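Local coordinates for ORF59 (PDB 3HSL), which acts as the viral DNA polymerase accessory subunit, stimulating the polymerase and raising its processivity, probably as a sliding clamp that keeps it on the template, at residues Ala111-Tyr116 with Gln129-Thr134; Ser95-Thr100 with Thr142-Lys147; Val39-Gly44 with Ser85-Asn90; Ser33-Gly38 with Val53-Gly58; Asp9-Val14 with His77-Gly82. All coordinates share one frame; numbering follows the deposited sequence.

Contact 1 of 5, residues Ala111-Tyr116 with Gln129-Thr134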
# COMPACT_ATOMS: atom_id res chain seq x y z
N ALA A 111 -20.57 2.98 2.46
CA ALA A 111 -20.08 1.69 1.98
C ALA A 111 -21.14 0.60 2.07
O ALA A 111 -22.00 0.63 2.96
CB ALA A 111 -18.84 1.27 2.75
N GLY A 112 -21.07 -0.37 1.16
CA GLY A 112 -22.03 -1.47 1.13
C GLY A 112 -21.39 -2.72 0.57
O GLY A 112 -20.44 -2.64 -0.20
N ILE A 113 -21.91 -3.88 0.95
CA ILE A 113 -21.37 -5.15 0.47
C ILE A 113 -22.53 -5.99 0.00
O ILE A 113 -23.52 -6.18 0.72
CB ILE A 113 -20.61 -5.93 1.57
CG1 ILE A 113 -19.68 -5.04 2.38
CG2 ILE A 113 -19.82 -7.07 0.96
CD1 ILE A 113 -19.00 -5.79 3.49
N ALA A 114 -22.43 -6.49 -1.22
CA ALA A 114 -23.50 -7.28 -1.77
C ALA A 114 -22.98 -8.65 -2.12
O ALA A 114 -21.79 -8.81 -2.37
CB ALA A 114 -24.04 -6.60 -2.99
N PHE A 115 -23.88 -9.63 -2.14
CA PHE A 115 -23.54 -11.00 -2.47
C PHE A 115 -24.54 -11.49 -3.49
O PHE A 115 -25.72 -11.14 -3.42
CB PHE A 115 -23.57 -11.88 -1.22
CG PHE A 115 -22.69 -11.37 -0.11
CD1 PHE A 115 -21.33 -11.64 -0.10
CD2 PHE A 115 -23.23 -10.62 0.94
CE1 PHE A 115 -20.53 -11.17 0.92
CE2 PHE A 115 -22.41 -10.14 1.97
CZ PHE A 115 -21.07 -10.42 1.96
N TYR A 116 -24.07 -12.29 -4.44
CA TYR A 116 -24.94 -12.80 -5.49
C TYR A 116 -24.34 -13.94 -6.28
O TYR A 116 -23.12 -14.13 -6.28
CB TYR A 116 -25.34 -11.67 -6.43
CG TYR A 116 -24.21 -11.04 -7.19
CD1 TYR A 116 -23.83 -11.53 -8.44
CD2 TYR A 116 -23.52 -9.95 -6.66
CE1 TYR A 116 -22.78 -10.95 -9.16
CE2 TYR A 116 -22.47 -9.36 -7.37
CZ TYR A 116 -22.11 -9.87 -8.61
OH TYR A 116 -21.07 -9.29 -9.32
N GLN A 129 -21.36 -17.15 -4.79
CA GLN A 129 -19.95 -17.06 -5.18
C GLN A 129 -19.33 -15.65 -5.37
O GLN A 129 -18.11 -15.53 -5.33
CB GLN A 129 -19.63 -17.98 -6.38
CG GLN A 129 -20.23 -17.57 -7.71
CD GLN A 129 -19.93 -18.56 -8.84
OE1 GLN A 129 -19.81 -18.16 -10.01
NE2 GLN A 129 -19.80 -19.84 -8.51
N PHE A 130 -20.15 -14.61 -5.57
CA PHE A 130 -19.63 -13.24 -5.77
C PHE A 130 -19.86 -12.18 -4.68
O PHE A 130 -20.90 -12.17 -4.02
CB PHE A 130 -20.12 -12.64 -7.09
CG PHE A 130 -19.63 -13.34 -8.30
CD1 PHE A 130 -18.37 -13.05 -8.81
CD2 PHE A 130 -20.41 -14.29 -8.95
CE1 PHE A 130 -17.90 -13.70 -9.96
CE2 PHE A 130 -19.96 -14.95 -10.08
CZ PHE A 130 -18.70 -14.65 -10.59
N VAL A 131 -18.86 -11.29 -4.50
CA VAL A 131 -18.95 -10.20 -3.53
C VAL A 131 -18.71 -8.85 -4.19
O VAL A 131 -17.74 -8.70 -4.93
CB VAL A 131 -17.80 -10.22 -2.50
CG1 VAL A 131 -18.19 -9.40 -1.31
CG2 VAL A 131 -17.52 -11.57 -2.02
N ARG A 132 -19.58 -7.88 -3.93
CA ARG A 132 -19.37 -6.51 -4.40
C ARG A 132 -19.30 -5.57 -3.22
O ARG A 132 -20.18 -5.60 -2.34
CB ARG A 132 -20.45 -5.91 -5.27
CG ARG A 132 -20.41 -6.07 -6.76
CD ARG A 132 -21.28 -4.90 -7.26
NE ARG A 132 -22.53 -4.84 -6.48
CZ ARG A 132 -23.44 -3.87 -6.55
NH1 ARG A 132 -23.27 -2.85 -7.37
NH2 ARG A 132 -24.54 -3.93 -5.80
N THR A 133 -18.27 -4.75 -3.20
CA THR A 133 -18.12 -3.78 -2.15
C THR A 133 -18.09 -2.47 -2.89
O THR A 133 -17.34 -2.28 -3.86
CB THR A 133 -16.85 -3.99 -1.31
OG1 THR A 133 -16.91 -5.27 -0.68
CG2 THR A 133 -16.70 -2.91 -0.25
N THR A 134 -18.93 -1.55 -2.43
CA THR A 134 -19.01 -0.26 -3.02
C THR A 134 -18.56 0.71 -1.96
O THR A 134 -19.12 0.70 -0.86
CB THR A 134 -20.45 0.06 -3.42
OG1 THR A 134 -20.81 -0.81 -4.50
CG2 THR A 134 -20.58 1.51 -3.89
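The phenol ring of Tyr-116 lies over the CB of Phe-130, which sits 3.8 Å from the ring centroid and close to the ring normal, a CH-pi contact. The two residues are a hydrogen-bonded pair in an antiparallel ladder, part of a five-stranded sheet in a protein of the DNA-clamp clan. A chi1 of 63° sets the CG of Tyr-116 between its own backbone N and carbonyl carbon; the ring itself lies beside the neighbouring strand. The Phe-130 ring runs nearly parallel to it, at 17°, but is displaced so that little of one ring covers the other. At the edge of the tyrosine ring, in its plane, the CG of Arg-132 meets CE2 at 3.9 Å. Farther out, the arginine chain bends at chi3 and brings its guanidinium edge to the CB of Ala-114, with NH2 at 3.9 Å. Packing on this face also takes in Phe-10, from the N-terminal loop, while Phe-130 touches Leu-141 of the second subunit. On the other face, Ile-113, Phe-115, Val-131 and Thr-133 point the same way, into the protein. There the CG1 of Val-131, anti to its backbone N, touches both Ile-113 CG2 at 3.6 Å and Phe-115 CE1 at 3.7 Å, and Phe-115 stacks on Phe-86 beyond. Six backbone hydrogen bonds join the strands in the pairs Gly-112 with Thr-134, Ala-114 with Arg-132 and Tyr-116 with Phe-130; the N of Ala-114 donates to the O of Arg-132 over 2.7 Å.

Contact 2 of 5, residues Ser95-Thr100 with Thr142-Lys147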
# COMPACT_ATOMS: atom_id res chain seq x y z
N SER A 95 -4.93 -8.06 -6.77
CA SER A 95 -5.46 -6.74 -6.42
C SER A 95 -4.71 -5.85 -5.46
O SER A 95 -3.80 -6.22 -4.73
CB SER A 95 -6.93 -6.79 -5.92
OG SER A 95 -7.85 -6.98 -6.97
N GLY A 96 -5.20 -4.62 -5.54
CA GLY A 96 -4.81 -3.50 -4.76
C GLY A 96 -6.19 -3.08 -4.29
O GLY A 96 -6.72 -2.01 -4.68
N PHE A 97 -6.76 -3.96 -3.46
CA PHE A 97 -8.03 -3.73 -2.83
C PHE A 97 -8.08 -4.56 -1.55
O PHE A 97 -8.00 -5.78 -1.58
CB PHE A 97 -9.26 -3.95 -3.70
CG PHE A 97 -10.52 -3.44 -3.04
CD1 PHE A 97 -10.91 -2.12 -3.20
CD2 PHE A 97 -11.30 -4.28 -2.25
CE1 PHE A 97 -12.08 -1.63 -2.59
CE2 PHE A 97 -12.46 -3.81 -1.64
CZ PHE A 97 -12.85 -2.49 -1.81
N THR A 98 -8.21 -3.86 -0.42
CA THR A 98 -8.27 -4.49 0.87
C THR A 98 -9.58 -4.02 1.49
O THR A 98 -9.73 -2.87 1.92
CB THR A 98 -7.03 -4.13 1.69
OG1 THR A 98 -5.87 -4.61 1.00
CG2 THR A 98 -7.07 -4.74 3.05
N HIS A 99 -10.54 -4.93 1.54
CA HIS A 99 -11.84 -4.57 2.07
C HIS A 99 -11.77 -3.71 3.34
O HIS A 99 -12.22 -2.55 3.32
CB HIS A 99 -12.72 -5.80 2.25
CG HIS A 99 -13.14 -6.43 0.96
ND1 HIS A 99 -12.31 -7.27 0.24
CD2 HIS A 99 -14.29 -6.35 0.26
CE1 HIS A 99 -12.95 -7.68 -0.84
NE2 HIS A 99 -14.15 -7.13 -0.86
N THR A 100 -11.22 -4.26 4.42
CA THR A 100 -11.15 -3.54 5.68
C THR A 100 -10.40 -2.22 5.58
O THR A 100 -10.71 -1.26 6.31
CB THR A 100 -10.53 -4.39 6.82
OG1 THR A 100 -9.17 -4.72 6.51
CG2 THR A 100 -11.36 -5.68 7.09
N THR A 142 -15.88 10.59 -5.74
CA THR A 142 -15.04 9.43 -5.99
C THR A 142 -15.63 8.14 -5.39
O THR A 142 -16.11 8.12 -4.24
CB THR A 142 -13.62 9.67 -5.38
OG1 THR A 142 -13.03 10.83 -5.97
CG2 THR A 142 -12.69 8.47 -5.58
N SER A 143 -15.61 7.06 -6.18
CA SER A 143 -16.10 5.77 -5.70
C SER A 143 -15.25 4.63 -6.27
O SER A 143 -14.47 4.82 -7.21
CB SER A 143 -17.58 5.55 -6.04
OG SER A 143 -17.82 5.34 -7.43
N THR A 144 -15.41 3.45 -5.68
CA THR A 144 -14.73 2.23 -6.11
C THR A 144 -15.73 1.08 -6.02
O THR A 144 -16.47 0.97 -5.04
CB THR A 144 -13.54 1.88 -5.21
OG1 THR A 144 -12.52 2.89 -5.30
CG2 THR A 144 -12.96 0.53 -5.62
N VAL A 145 -15.77 0.23 -7.04
CA VAL A 145 -16.66 -0.95 -7.00
C VAL A 145 -15.81 -2.18 -7.30
O VAL A 145 -15.41 -2.42 -8.45
CB VAL A 145 -17.89 -0.84 -7.93
CG1 VAL A 145 -18.66 -2.14 -7.93
CG2 VAL A 145 -18.78 0.33 -7.51
N HIS A 146 -15.53 -2.95 -6.25
CA HIS A 146 -14.71 -4.14 -6.36
C HIS A 146 -15.54 -5.42 -6.29
O HIS A 146 -16.25 -5.64 -5.30
CB HIS A 146 -13.66 -4.14 -5.25
CG HIS A 146 -12.66 -5.25 -5.36
ND1 HIS A 146 -11.63 -5.23 -6.27
CD2 HIS A 146 -12.54 -6.41 -4.68
CE1 HIS A 146 -10.91 -6.33 -6.15
NE2 HIS A 146 -11.44 -7.06 -5.19
N LYS A 147 -15.43 -6.24 -7.33
CA LYS A 147 -16.13 -7.52 -7.39
C LYS A 147 -15.11 -8.60 -7.17
O LYS A 147 -13.96 -8.48 -7.63
CB LYS A 147 -16.80 -7.74 -8.75
CG LYS A 147 -17.89 -6.72 -9.03
CD LYS A 147 -18.64 -6.95 -10.34
CE LYS A 147 -19.68 -5.84 -10.54
NZ LYS A 147 -20.53 -6.07 -11.73
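The loop through Phe-97, just before helix 99-103, passes in front of strand 143-147 without pairing with it: the CA atoms of Phe-97 and His-146 are 7.6 Å apart, and no hydrogen bond joins the segments. Side chains fill the gap. Phe-97 and His-146 run past each other in opposite directions, each with CG anti to its backbone N (chi1 -174° in His-146), and their rings form an offset stack with centroids 4.4 Å apart and planes at 14°. Each CB stands over the partner's ring in a CH-pi contact: His-146 CB is 3.6 Å from the Phe-97 centroid, Phe-97 CB 3.8 Å from the imidazole centroid. His-99 completes a buried aromatic cluster, its ring plane 77° from that of His-146, with Phe-97 CE2 over the centre of the His-99 ring. This cluster lies where the five-stranded antiparallel sheet continues into the second subunit, because strand 143-147 pairs with a strand of that chain in an antiparallel ladder. His-146 ND1 hydrogen-bonds to Thr-144 OG1 of the second subunit, and NE2 to Ser-92 OG; both nitrogens thus have partners, which would limit rotation of the ring beside Phe-97. Thr-144 OG1 bonds in turn to His-146 of the second subunit. The CG2 of Thr-144 reaches Phe-97 CE1 at 3.8 Å. The hydroxyl of Ser-95 lies beside CE1 of His-146, at the ring edge and near its plane.

Contact 3 of 5, residues Val39-Gly44 with Ser85-Asn90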
# COMPACT_ATOMS: atom_id res chain seq x y z
N VAL A 39 -9.15 -12.91 6.05
CA VAL A 39 -10.44 -13.26 5.50
C VAL A 39 -11.49 -12.37 6.12
O VAL A 39 -11.48 -12.18 7.33
CB VAL A 39 -10.77 -14.72 5.84
CG1 VAL A 39 -12.18 -15.08 5.43
CG2 VAL A 39 -9.77 -15.66 5.16
N VAL A 40 -12.39 -11.83 5.31
CA VAL A 40 -13.47 -11.00 5.82
C VAL A 40 -14.73 -11.86 5.81
O VAL A 40 -14.94 -12.65 4.87
CB VAL A 40 -13.74 -9.75 4.95
CG1 VAL A 40 -14.88 -8.91 5.56
CG2 VAL A 40 -12.50 -8.89 4.82
N GLN A 41 -15.55 -11.72 6.85
CA GLN A 41 -16.77 -12.49 6.96
C GLN A 41 -17.98 -11.67 7.36
O GLN A 41 -17.87 -10.69 8.14
CB GLN A 41 -16.62 -13.56 8.04
CG GLN A 41 -15.54 -14.58 7.79
CD GLN A 41 -15.37 -15.54 8.94
OE1 GLN A 41 -15.50 -15.18 10.12
NE2 GLN A 41 -15.07 -16.80 8.61
N VAL A 42 -19.13 -12.09 6.81
CA VAL A 42 -20.43 -11.52 7.10
C VAL A 42 -21.25 -12.72 7.53
O VAL A 42 -21.56 -13.59 6.72
CB VAL A 42 -21.03 -10.78 5.91
CG1 VAL A 42 -22.48 -10.41 6.21
CG2 VAL A 42 -20.20 -9.53 5.60
N HIS A 43 -21.62 -12.76 8.81
CA HIS A 43 -22.32 -13.92 9.35
C HIS A 43 -23.22 -13.62 10.53
O HIS A 43 -23.11 -12.56 11.15
CB HIS A 43 -21.23 -14.83 9.87
CG HIS A 43 -20.36 -14.13 10.86
ND1 HIS A 43 -20.55 -14.25 12.22
CD2 HIS A 43 -19.30 -13.30 10.70
CE1 HIS A 43 -19.64 -13.52 12.85
NE2 HIS A 43 -18.87 -12.93 11.95
N GLY A 44 -24.11 -14.56 10.83
CA GLY A 44 -25.05 -14.41 11.94
C GLY A 44 -26.44 -14.27 11.38
O GLY A 44 -26.72 -14.73 10.27
N SER A 85 -23.72 -16.61 6.17
CA SER A 85 -22.29 -16.89 6.30
C SER A 85 -21.51 -16.72 4.99
O SER A 85 -21.48 -17.62 4.16
CB SER A 85 -22.08 -18.30 6.87
OG SER A 85 -20.70 -18.53 7.13
N PHE A 86 -20.89 -15.56 4.82
CA PHE A 86 -20.11 -15.27 3.61
C PHE A 86 -18.67 -15.02 4.02
O PHE A 86 -18.40 -14.14 4.83
CB PHE A 86 -20.70 -14.10 2.84
CG PHE A 86 -22.10 -14.35 2.38
CD1 PHE A 86 -22.35 -15.17 1.28
CD2 PHE A 86 -23.17 -13.75 3.04
CE1 PHE A 86 -23.66 -15.42 0.84
CE2 PHE A 86 -24.49 -13.99 2.61
CZ PHE A 86 -24.73 -14.82 1.50
N SER A 87 -17.76 -15.81 3.47
CA SER A 87 -16.34 -15.74 3.83
C SER A 87 -15.37 -15.61 2.64
O SER A 87 -15.19 -16.55 1.87
CB SER A 87 -16.05 -16.99 4.65
OG SER A 87 -14.73 -17.01 5.12
N PHE A 88 -14.76 -14.43 2.51
CA PHE A 88 -13.83 -14.11 1.40
C PHE A 88 -12.54 -13.46 1.89
O PHE A 88 -12.45 -13.02 3.04
CB PHE A 88 -14.53 -13.20 0.41
CG PHE A 88 -15.15 -12.01 1.04
CD1 PHE A 88 -14.50 -10.78 1.05
CD2 PHE A 88 -16.41 -12.11 1.65
CE1 PHE A 88 -15.09 -9.65 1.65
CE2 PHE A 88 -17.01 -11.00 2.26
CZ PHE A 88 -16.35 -9.76 2.26
N ARG A 89 -11.54 -13.38 1.02
CA ARG A 89 -10.26 -12.80 1.43
C ARG A 89 -10.35 -11.28 1.36
O ARG A 89 -10.95 -10.79 0.40
CB ARG A 89 -9.13 -13.40 0.59
CG ARG A 89 -9.37 -13.33 -0.89
CD ARG A 89 -8.32 -14.02 -1.76
NE ARG A 89 -8.25 -15.47 -1.58
CZ ARG A 89 -7.59 -16.32 -2.40
NH1 ARG A 89 -6.95 -15.88 -3.47
NH2 ARG A 89 -7.59 -17.63 -2.15
N ASN A 90 -9.79 -10.52 2.32
CA ASN A 90 -9.93 -9.06 2.11
C ASN A 90 -9.05 -8.48 1.04
O ASN A 90 -9.34 -7.42 0.52
CB ASN A 90 -10.10 -8.11 3.34
CG ASN A 90 -8.94 -8.11 4.25
OD1 ASN A 90 -8.20 -9.07 4.28
ND2 ASN A 90 -8.76 -7.04 5.02
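Val-40 and Phe-88 cross at a slant on the inward face of a strand pair: the benzyl ring leans over the neighbouring strand, CE1 reaching Val-40 CB at 3.6 Å and CZ reaching CG1 at 3.7 Å. A chi1 of 52° puts CG of Phe-88 between its backbone N and carbonyl carbon. Val-40 O lies over one face of the ring, toward the rim, 3.6 Å from CD2 of Phe-88. Beyond, the ring meets His-99 edge-to-face. Val-42 and Phe-86 share this face. Strands 39-43 and 85-89 are antiparallel, and strand 39-43 continues as a hairpin with strand 49-56, so that it runs between that strand and strand 83-89. Four backbone hydrogen bonds tie the Val-40/Phe-88 and Val-42/Phe-86 pairs, the latter with Phe-86 N to Val-42 O at 2.8 Å. The opposite face carries Gln-41, His-43, Ser-85 and Ser-87. Here Gln-41 CG lies 3.7 Å from Ser-87 OG, a hydroxyl whose hydrogen bond goes to Gln-152 O. The His-43 ring turns to strand 49-56, where NE2 bonds to Ser-52 OG. Arg-89 diverges from Val-39 and forms a salt bridge with Asp-151.

Contact 4 of 5, residues Ser33-Gly38 with Val53-Gly58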
# COMPACT_ATOMS: atom_id res chain seq x y z
N SER A 33 -1.63 -5.01 9.52
CA SER A 33 -0.64 -5.79 8.77
C SER A 33 -0.94 -7.27 8.96
O SER A 33 -0.78 -8.06 8.02
CB SER A 33 0.80 -5.46 9.18
OG SER A 33 1.03 -5.91 10.50
N ALA A 34 -1.38 -7.64 10.16
CA ALA A 34 -1.75 -9.02 10.44
C ALA A 34 -2.98 -9.46 9.66
O ALA A 34 -3.10 -10.62 9.30
CB ALA A 34 -2.00 -9.21 11.92
N THR A 35 -3.90 -8.55 9.39
CA THR A 35 -5.12 -8.90 8.68
C THR A 35 -5.10 -8.61 7.17
O THR A 35 -6.06 -8.97 6.46
CB THR A 35 -6.34 -8.21 9.30
OG1 THR A 35 -6.11 -6.80 9.31
CG2 THR A 35 -6.60 -8.69 10.73
N LYS A 36 -4.05 -7.98 6.67
CA LYS A 36 -4.02 -7.66 5.25
C LYS A 36 -4.34 -8.90 4.39
O LYS A 36 -5.14 -8.84 3.47
CB LYS A 36 -2.67 -7.04 4.86
CG LYS A 36 -2.66 -6.45 3.47
CD LYS A 36 -1.31 -5.85 3.15
CE LYS A 36 -1.27 -5.28 1.73
NZ LYS A 36 0.10 -4.73 1.46
N THR A 37 -3.70 -10.02 4.74
CA THR A 37 -3.84 -11.33 4.10
C THR A 37 -4.97 -12.16 4.69
O THR A 37 -5.06 -13.36 4.43
CB THR A 37 -2.58 -12.12 4.39
OG1 THR A 37 -1.51 -11.56 3.64
CG2 THR A 37 -2.74 -13.60 3.98
N GLY A 38 -5.82 -11.51 5.48
CA GLY A 38 -6.89 -12.22 6.12
C GLY A 38 -8.11 -12.51 5.31
O GLY A 38 -8.13 -12.39 4.08
N VAL A 53 -13.10 -10.03 10.78
CA VAL A 53 -11.89 -10.29 10.01
C VAL A 53 -11.05 -11.30 10.75
O VAL A 53 -10.85 -11.18 11.97
CB VAL A 53 -10.98 -9.06 9.94
CG1 VAL A 53 -9.91 -9.31 8.89
CG2 VAL A 53 -11.77 -7.82 9.60
N LEU A 54 -10.55 -12.28 10.03
CA LEU A 54 -9.68 -13.32 10.59
C LEU A 54 -8.35 -13.39 9.81
O LEU A 54 -8.25 -12.88 8.70
CB LEU A 54 -10.40 -14.68 10.61
CG LEU A 54 -11.54 -14.98 11.62
CD1 LEU A 54 -12.66 -13.91 11.75
CD2 LEU A 54 -12.16 -16.38 11.37
N SER A 55 -7.32 -14.01 10.37
CA SER A 55 -6.04 -14.18 9.70
C SER A 55 -5.14 -14.95 10.62
O SER A 55 -5.24 -14.83 11.84
CB SER A 55 -5.38 -12.85 9.34
OG SER A 55 -4.94 -12.16 10.50
N SER A 56 -4.25 -15.75 10.04
CA SER A 56 -3.31 -16.51 10.83
C SER A 56 -2.33 -15.54 11.48
O SER A 56 -2.20 -14.40 11.05
CB SER A 56 -2.57 -17.50 9.94
OG SER A 56 -1.98 -16.79 8.90
N VAL A 57 -1.64 -15.99 12.52
CA VAL A 57 -0.69 -15.14 13.23
C VAL A 57 0.47 -16.04 13.61
O VAL A 57 0.36 -16.88 14.51
CB VAL A 57 -1.33 -14.51 14.50
CG1 VAL A 57 -0.36 -13.64 15.20
CG2 VAL A 57 -2.50 -13.67 14.13
N GLY A 58 1.58 -15.86 12.91
CA GLY A 58 2.75 -16.68 13.18
C GLY A 58 2.45 -18.09 12.71
O GLY A 58 1.56 -18.29 11.88
O HOH W 1 -4.21 -15.70 6.56
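Ser-55 and Ala-34 make the one direct hydrogen bond across this contact: Ser-55 OG donates to Ala-34 O at 2.7 Å. The hydroxyl approaches from above the carbonyl plane, 56° out of it, and gets there because chi1 of 69° sets OG between the backbone N and the carbonyl carbon of Ser-55. A second polar link is water-mediated. Water 1 donates to Thr-37 O at 3.3 Å and accepts a weak bond from Ser-56 N at 3.5 Å. The first link joins the C-terminal end of helix 18-35, the second the turn after it, to strand 49-56, the second strand of the hairpin that follows. Between helix and hairpin the chain reverses through a type I beta turn from Thr-35 to Gly-38, closed by Gly-38 N bonding to Thr-35 O at 2.7 Å. Apolar contact is made by Thr-35 and Val-53, whose side chains meet at about a right angle, Val-53 CG1 standing 3.8 Å from both CB and CG2 of the threonine. Thr-35 OG1 turns back to the helix and bonds to Ile-31 O. Backbone packing is made at Gly-38, which has no side chain and sets its CA against Leu-54 O and 3.6 Å from Ser-55 CB.

Contact 5 of 5, residues Asp9-Val14 with His77-Gly82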
# COMPACT_ATOMS: atom_id res chain seq x y z
N ASP A 9 -28.77 -12.72 -10.27
CA ASP A 9 -29.62 -12.70 -9.05
C ASP A 9 -28.85 -12.21 -7.80
O ASP A 9 -28.01 -12.94 -7.25
CB ASP A 9 -30.27 -14.07 -8.80
N PHE A 10 -29.17 -10.98 -7.39
CA PHE A 10 -28.61 -10.26 -6.24
C PHE A 10 -29.24 -10.83 -4.95
O PHE A 10 -30.09 -10.18 -4.34
CB PHE A 10 -29.05 -8.80 -6.41
CG PHE A 10 -28.37 -7.81 -5.49
CD1 PHE A 10 -27.43 -6.91 -6.01
CD2 PHE A 10 -28.67 -7.77 -4.12
CE1 PHE A 10 -26.80 -5.99 -5.18
CE2 PHE A 10 -28.04 -6.85 -3.27
CZ PHE A 10 -27.10 -5.96 -3.80
N HIS A 11 -28.83 -12.02 -4.51
CA HIS A 11 -29.47 -12.60 -3.32
C HIS A 11 -29.40 -11.88 -1.94
O HIS A 11 -30.37 -11.96 -1.17
CB HIS A 11 -29.31 -14.14 -3.20
CG HIS A 11 -27.89 -14.61 -3.15
ND1 HIS A 11 -27.12 -14.55 -2.00
CD2 HIS A 11 -27.09 -15.15 -4.09
CE1 HIS A 11 -25.92 -15.03 -2.24
NE2 HIS A 11 -25.87 -15.40 -3.50
N TYR A 12 -28.30 -11.19 -1.63
CA TYR A 12 -28.18 -10.54 -0.31
C TYR A 12 -27.16 -9.42 -0.24
O TYR A 12 -26.01 -9.60 -0.61
CB TYR A 12 -27.86 -11.59 0.76
CG TYR A 12 -27.83 -11.11 2.20
CD1 TYR A 12 -29.00 -11.00 2.94
CD2 TYR A 12 -26.63 -10.77 2.82
CE1 TYR A 12 -28.98 -10.56 4.26
CE2 TYR A 12 -26.60 -10.32 4.14
CZ TYR A 12 -27.79 -10.22 4.86
OH TYR A 12 -27.80 -9.79 6.17
N GLY A 13 -27.60 -8.27 0.25
CA GLY A 13 -26.75 -7.10 0.38
C GLY A 13 -26.87 -6.46 1.74
O GLY A 13 -27.85 -6.68 2.45
N VAL A 14 -25.87 -5.68 2.12
CA VAL A 14 -25.86 -5.03 3.41
C VAL A 14 -25.20 -3.65 3.31
O VAL A 14 -24.23 -3.47 2.56
CB VAL A 14 -25.12 -5.93 4.43
CG1 VAL A 14 -23.62 -6.05 4.10
CG2 VAL A 14 -25.29 -5.42 5.83
N HIS A 77 -34.17 -9.13 0.14
CA HIS A 77 -33.21 -10.24 0.05
C HIS A 77 -33.99 -11.55 0.09
O HIS A 77 -34.89 -11.73 0.92
CB HIS A 77 -32.13 -10.17 1.13
CG HIS A 77 -32.66 -10.18 2.53
ND1 HIS A 77 -32.96 -11.35 3.20
CD2 HIS A 77 -32.94 -9.17 3.39
CE1 HIS A 77 -33.40 -11.06 4.41
NE2 HIS A 77 -33.40 -9.74 4.56
N THR A 78 -33.64 -12.47 -0.82
CA THR A 78 -34.34 -13.78 -0.93
C THR A 78 -34.33 -14.69 0.30
O THR A 78 -35.38 -15.20 0.70
CB THR A 78 -33.90 -14.56 -2.21
OG1 THR A 78 -32.47 -14.65 -2.25
CG2 THR A 78 -34.38 -13.85 -3.48
N GLU A 79 -33.14 -14.89 0.88
CA GLU A 79 -32.96 -15.75 2.06
C GLU A 79 -32.95 -15.00 3.41
O GLU A 79 -31.94 -14.36 3.76
CB GLU A 79 -31.67 -16.58 1.89
CG GLU A 79 -30.38 -15.74 1.66
CD GLU A 79 -29.16 -16.60 1.40
OE1 GLU A 79 -29.32 -17.82 1.15
OE2 GLU A 79 -28.03 -16.07 1.45
N GLY A 80 -34.06 -15.09 4.15
CA GLY A 80 -34.17 -14.41 5.45
C GLY A 80 -34.57 -15.24 6.66
O GLY A 80 -34.69 -16.47 6.58
N SER A 81 -34.76 -14.55 7.79
CA SER A 81 -35.15 -15.13 9.11
C SER A 81 -34.13 -16.07 9.76
O SER A 81 -34.00 -16.09 10.99
CB SER A 81 -36.57 -15.76 9.11
OG SER A 81 -36.66 -16.90 8.27
N GLY A 82 -33.42 -16.83 8.94
CA GLY A 82 -32.40 -17.76 9.42
C GLY A 82 -31.06 -17.07 9.40
O GLY A 82 -31.00 -15.84 9.38
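Tyr-12 presents its ring edge to the face of His-77, a T-shaped pair with centroids 5.3 Å apart and planes at 75°. Tyr-12 opens strand 12-16 of the five-stranded antiparallel sheet, whereas His-77 belongs to the irregular loop that carries the chain from strand 71-73 to strand 83-89. This pair is the close-packed part of the contact. Both side chains point the same way and lie alongside each other; CE1 of the tyrosine stands over the centre of the imidazole, and CD1 meets His-77 CB at 3.7 Å. The tyrosine CG is anti to its backbone N (chi1 -175°). Its ring also packs on Phe-86 and Phe-115, and its hydroxyl hydrogen-bonds to Ala-46 O. Within the loop, His-77 ND1 makes a weak bond to Glu-79 O at 3.2 Å. Toward the solvent the join is slacker. Thr-78 N makes a weak, bent hydrogen bond to His-11 O, 3.3 Å long, the sole hydrogen bond across the two segments. The exposed Thr-78 brings its hydroxyl beside the CB of His-11. Glu-79 extends from the loop toward the His-11 ring at a slant, its carboxylate plane turned 65° from the imidazole, and also touches Phe-86. Any electrostatic attraction here would depend on the protonation of His-11, and there is no salt bridge: the approach of Glu-79 OE2 to His-11 ND1 stops at 3.9 Å.

In the fold
Contacts 1, 2 and 5 all reach the five-stranded sheet. Contacts 1 and 5 have centres 12 Å apart and share the pairing of strands 12-16 and 108-116, through Phe-115 N and Tyr-12 O at 2.6 Å. Contact 2, with its centre 11 Å from that of contact 1, lies at the sheet's dimer edge, where strand 143-149 meets the second subunit. Contact 3 packs against contact 1 through Phe-115, Phe-86 and Phe-88, and Phe-86 extends this aromatic layer to Tyr-12 of contact 5. Contact 4 continues from contact 3 along the hairpin, Val-39 N meeting Leu-54 O at 2.8 Å, and lies about 28 Å, centre to centre, from contact 5.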